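Local coordinates for protein cephalosporin acylase (PDB 2NLZ) that probably hydrolyses amide bonds as a cephalosporin acylase of the gamma-glutamyltranspeptidase family, whose members are N-terminal nucleophile hydrolases, at residues Gln472-Asn475 with Val479-Glu482; Asp488-Leu493 with His498-Val503. The protein carries 1 engineered substitution. All blocks are in the same frame, centred on the assembly; numbering follows the deposited sequence.

Contact 1 (Gln472-Asn475 with Val479-Glu482)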
# COMPACT_ATOMS: atom_id res chain seq x y z
N GLN D 472 6.27 1.06 20.00
CA GLN D 472 6.98 1.00 21.27
C GLN D 472 7.04 2.33 22.01
O GLN D 472 7.37 3.35 21.42
CB GLN D 472 8.37 0.38 21.14
CG GLN D 472 9.44 1.22 20.49
CD GLN D 472 10.81 0.62 20.71
OE1 GLN D 472 11.18 0.28 21.83
NE2 GLN D 472 11.57 0.48 19.63
N TRP D 473 6.71 2.29 23.30
CA TRP D 473 6.77 3.47 24.17
C TRP D 473 8.20 3.71 24.66
O TRP D 473 8.89 2.77 25.03
CB TRP D 473 5.82 3.28 25.35
CG TRP D 473 6.08 4.19 26.48
CD1 TRP D 473 5.63 5.46 26.62
CD2 TRP D 473 6.84 3.91 27.65
NE1 TRP D 473 6.06 6.00 27.80
CE2 TRP D 473 6.82 5.06 28.45
CE3 TRP D 473 7.56 2.80 28.09
CZ2 TRP D 473 7.47 5.14 29.68
CZ3 TRP D 473 8.21 2.87 29.31
CH2 TRP D 473 8.17 4.03 30.09
N THR D 474 8.63 4.97 24.69
CA THR D 474 9.96 5.33 25.20
C THR D 474 9.96 6.19 26.47
O THR D 474 10.37 5.72 27.53
CB THR D 474 10.84 6.03 24.13
OG1 THR D 474 10.20 7.24 23.69
CG2 THR D 474 11.11 5.11 22.95
N ASN D 475 9.50 7.44 26.36
CA ASN D 475 9.69 8.44 27.42
C ASN D 475 8.50 8.66 28.32
O ASN D 475 8.44 8.13 29.43
CB ASN D 475 10.10 9.79 26.83
CG ASN D 475 11.57 9.87 26.51
OD1 ASN D 475 12.36 9.07 27.00
ND2 ASN D 475 11.94 10.85 25.68
N VAL D 479 5.72 7.62 21.86
CA VAL D 479 5.57 6.27 21.33
C VAL D 479 6.07 6.24 19.89
O VAL D 479 5.55 6.97 19.04
CB VAL D 479 4.10 5.80 21.31
CG1 VAL D 479 4.00 4.44 20.70
CG2 VAL D 479 3.52 5.78 22.69
N GLN D 480 7.08 5.42 19.63
CA GLN D 480 7.58 5.18 18.28
C GLN D 480 6.75 4.12 17.57
O GLN D 480 6.40 3.11 18.19
CB GLN D 480 9.02 4.72 18.33
CG GLN D 480 9.92 5.65 19.12
CD GLN D 480 11.38 5.27 19.04
OE1 GLN D 480 12.25 6.14 18.99
NE2 GLN D 480 11.67 3.98 19.05
N VAL D 481 6.42 4.35 16.29
CA VAL D 481 5.75 3.32 15.46
C VAL D 481 6.50 3.04 14.16
O VAL D 481 7.35 3.82 13.73
CB VAL D 481 4.26 3.65 15.16
CG1 VAL D 481 3.47 3.82 16.45
CG2 VAL D 481 4.13 4.89 14.24
N GLU D 482 6.18 1.91 13.53
CA GLU D 482 6.82 1.48 12.29
C GLU D 482 6.24 2.17 11.06
O GLU D 482 5.08 2.57 11.06
CB GLU D 482 6.68 -0.03 12.13
CG GLU D 482 7.70 -0.82 12.94
CD GLU D 482 7.73 -2.29 12.58
OE1 GLU D 482 8.67 -2.69 11.85
OE2 GLU D 482 6.83 -3.03 13.02

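Contact 2 (Asp488-Leu493 with His498-Val503)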
# COMPACT_ATOMS: atom_id res chain seq x y z
N ASP D 488 -3.79 6.39 9.59
CA ASP D 488 -5.03 6.93 10.15
C ASP D 488 -5.09 6.70 11.66
O ASP D 488 -5.43 7.62 12.42
CB ASP D 488 -6.26 6.32 9.47
CG ASP D 488 -7.55 6.76 10.13
OD1 ASP D 488 -8.28 5.89 10.63
OD2 ASP D 488 -7.80 7.99 10.18
N ILE D 489 -4.74 5.48 12.09
CA ILE D 489 -4.73 5.10 13.50
C ILE D 489 -3.67 5.87 14.28
O ILE D 489 -3.94 6.38 15.38
CB ILE D 489 -4.56 3.57 13.68
CG1 ILE D 489 -5.85 2.86 13.27
CG2 ILE D 489 -4.19 3.23 15.13
CD1 ILE D 489 -5.72 1.38 13.02
N ALA D 490 -2.49 5.98 13.69
CA ALA D 490 -1.41 6.77 14.27
C ALA D 490 -1.88 8.18 14.58
O ALA D 490 -1.72 8.65 15.71
CB ALA D 490 -0.24 6.81 13.33
N GLN D 491 -2.46 8.83 13.59
CA GLN D 491 -2.92 10.21 13.76
C GLN D 491 -4.12 10.35 14.70
O GLN D 491 -4.28 11.39 15.35
CB GLN D 491 -3.16 10.85 12.41
CG GLN D 491 -1.88 11.31 11.77
CD GLN D 491 -2.05 11.62 10.30
OE1 GLN D 491 -3.05 11.23 9.69
NE2 GLN D 491 -1.08 12.32 9.73
N ALA D 492 -4.95 9.31 14.79
CA ALA D 492 -6.03 9.30 15.75
C ALA D 492 -5.47 9.18 17.18
O ALA D 492 -6.04 9.74 18.13
CB ALA D 492 -7.01 8.17 15.45
N LEU D 493 -4.34 8.49 17.32
CA LEU D 493 -3.65 8.38 18.60
C LEU D 493 -3.05 9.71 19.04
O LEU D 493 -2.96 9.99 20.24
CB LEU D 493 -2.55 7.33 18.54
CG LEU D 493 -3.04 5.88 18.51
CD1 LEU D 493 -1.88 4.96 18.21
CD2 LEU D 493 -3.70 5.52 19.82
N HIS D 498 -1.12 11.19 22.40
CA HIS D 498 0.14 10.47 22.23
C HIS D 498 1.11 11.23 21.34
O HIS D 498 0.74 11.69 20.26
CB HIS D 498 -0.10 9.08 21.63
CG HIS D 498 -0.85 8.15 22.53
ND1 HIS D 498 -0.24 7.42 23.53
CD2 HIS D 498 -2.16 7.81 22.56
CE1 HIS D 498 -1.15 6.68 24.14
NE2 HIS D 498 -2.32 6.90 23.57
N LYS D 499 2.36 11.36 21.80
CA LYS D 499 3.42 11.93 20.97
C LYS D 499 3.99 10.84 20.08
O LYS D 499 5.01 10.24 20.39
CB LYS D 499 4.52 12.56 21.83
CG LYS D 499 4.11 13.75 22.71
CD LYS D 499 4.02 15.06 21.93
CE LYS D 499 3.38 16.18 22.76
NZ LYS D 499 1.89 16.04 22.90
N ILE D 500 3.30 10.57 18.97
CA ILE D 500 3.66 9.49 18.05
C ILE D 500 4.74 9.94 17.08
O ILE D 500 4.65 11.03 16.50
CB ILE D 500 2.42 8.98 17.25
CG1 ILE D 500 1.34 8.45 18.19
CG2 ILE D 500 2.83 7.91 16.23
CD1 ILE D 500 1.63 7.07 18.75
N GLN D 501 5.75 9.10 16.92
CA GLN D 501 6.80 9.29 15.93
C GLN D 501 7.02 8.03 15.07
O GLN D 501 7.32 6.94 15.59
CB GLN D 501 8.10 9.67 16.60
CG GLN D 501 9.21 9.99 15.61
CD GLN D 501 10.59 10.02 16.23
OE1 GLN D 501 11.53 10.56 15.65
NE2 GLN D 501 10.73 9.44 17.42
N VAL D 502 6.88 8.19 13.76
CA VAL D 502 7.22 7.14 12.81
C VAL D 502 8.74 7.03 12.75
O VAL D 502 9.42 8.02 12.49
CB VAL D 502 6.64 7.41 11.41
CG1 VAL D 502 7.04 6.32 10.44
CG2 VAL D 502 5.13 7.51 11.47
N VAL D 503 9.26 5.83 13.02
CA VAL D 503 10.71 5.60 13.02
C VAL D 503 11.14 4.72 11.86
O VAL D 503 10.72 3.56 11.73
CB VAL D 503 11.21 4.98 14.33
CG1 VAL D 503 12.67 4.69 14.23
CG2 VAL D 503 10.98 5.93 15.46

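Contact 1 (Gln472-Asn475 with Val479-Glu482)
Gln472 and Gln480 form the hydrogen-bonded pair of an antiparallel beta hairpin, strands 471-473 and 478-481, and two backbone bonds establish the register. Gln472 N donates to Gln480 O at 2.7 Å; the return bond, from Gln480 N to Gln472 O at 2.8 Å, is more bent, with 141° at the hydrogen. Both glutamine side chains rise from the same face, side by side and pointing the same way. With CG set between its backbone N and carbonyl carbon (chi1 73°), Gln472 stands beside its partner and packs on it, its CG 3.8 Å from Gln480 NE2. The terminal amides are turned 79° apart. Gln472 NE2 lies 3.5 Å from Gln480 NE2; both are donors as modelled, and no hydrogen bond joins them. Thr474 crosses Gln480 at about a right angle and brings its methyl CG2 to 3.9 Å from Gln480 CD. With Gln480 cut back to an alanine, the Thr474 methyl and the stem of Gln472 would probably lose the chain they both pack against, leaving a gap on this face of the hairpin. On the other face, Trp473 and Val479 make the non-hydrogen-bonded pair, with Trp473 CB 4.3 Å from Val479 CG2, a methyl that sits at the indole edge near the ring plane. Helix 294-314 packs on this face through Lys305 against Trp473 and Ile301 against Val479, while Trp473 NE1 bonds to Gly476 O in the turn. Between the two pairs, Val479 CA directs a CA-H...O contact at Gln472 O, 3.4 Å away.

Contact 2 (Asp488-Leu493 with His498-Val503)
The helix-to-strand half of a beta-alpha-beta unit (strand 478-481, helix 487-495, strand 499-502) brings Leu493 against His498, at the connection between the helix and its second, parallel strand. The direct polar link is from His498 N to Leu493 O, 3.1 Å long with 148° at the hydrogen. The imidazole approaches the same oxygen edge-on: with CG beside its own backbone N (chi1 -66°), His498 places CD2 3.3 Å from Leu493 O, which lies in the plane of the ring. Leu493 CD2 then touches His498 CD2 at 3.9 Å. Next to CD2 in the ring, His498 NE2 hydrogen-bonds to His298 ND1 of helix 294-314. Farther along the strand, Ile500 slants across Leu493, its CG1 4.1 Å from Leu493 CB, and its CD1 is equally near Leu493 CD1. Its other branch, CG2, faces Ala490 CB at 4.4 Å. Leu504 of the second subunit packs on both Ala490 and Ile500, and its carbonyl oxygen accepts a bond from Gln491 NE2, which places this helix at an interface with that subunit. Chemically, one backbone bond ties the last turn of the helix to the residue just before the strand, and the histidine edge adds a second approach to the same carbonyl oxygen, whereas among the side chains of Ala490, Leu493 and Ile500 the packing is aliphatic and depends on the fit of methyl and methylene groups.

Overall arrangement
Both contacts are buried, but contact 1 lies about 19 Å from the chain centre, centre to centre, and contact 2 about 27 Å, where the second subunit reaches it. They share one small mixed sheet: strand 478-481 belongs to contact 1 and its parallel neighbour 499-502 to contact 2, joined by probable hydrogen bonds, among them Val481 N to Gln501 O at 2.8 Å. Val479 CB also packs 3.8 Å from Ile500 CD1, linking the apolar groups of the two. Helix 294-314 touches both. Contact 1 is strand pairing through reciprocal backbone bonds; contact 2 sets a helix against a strand with a single such bond and aliphatic packing.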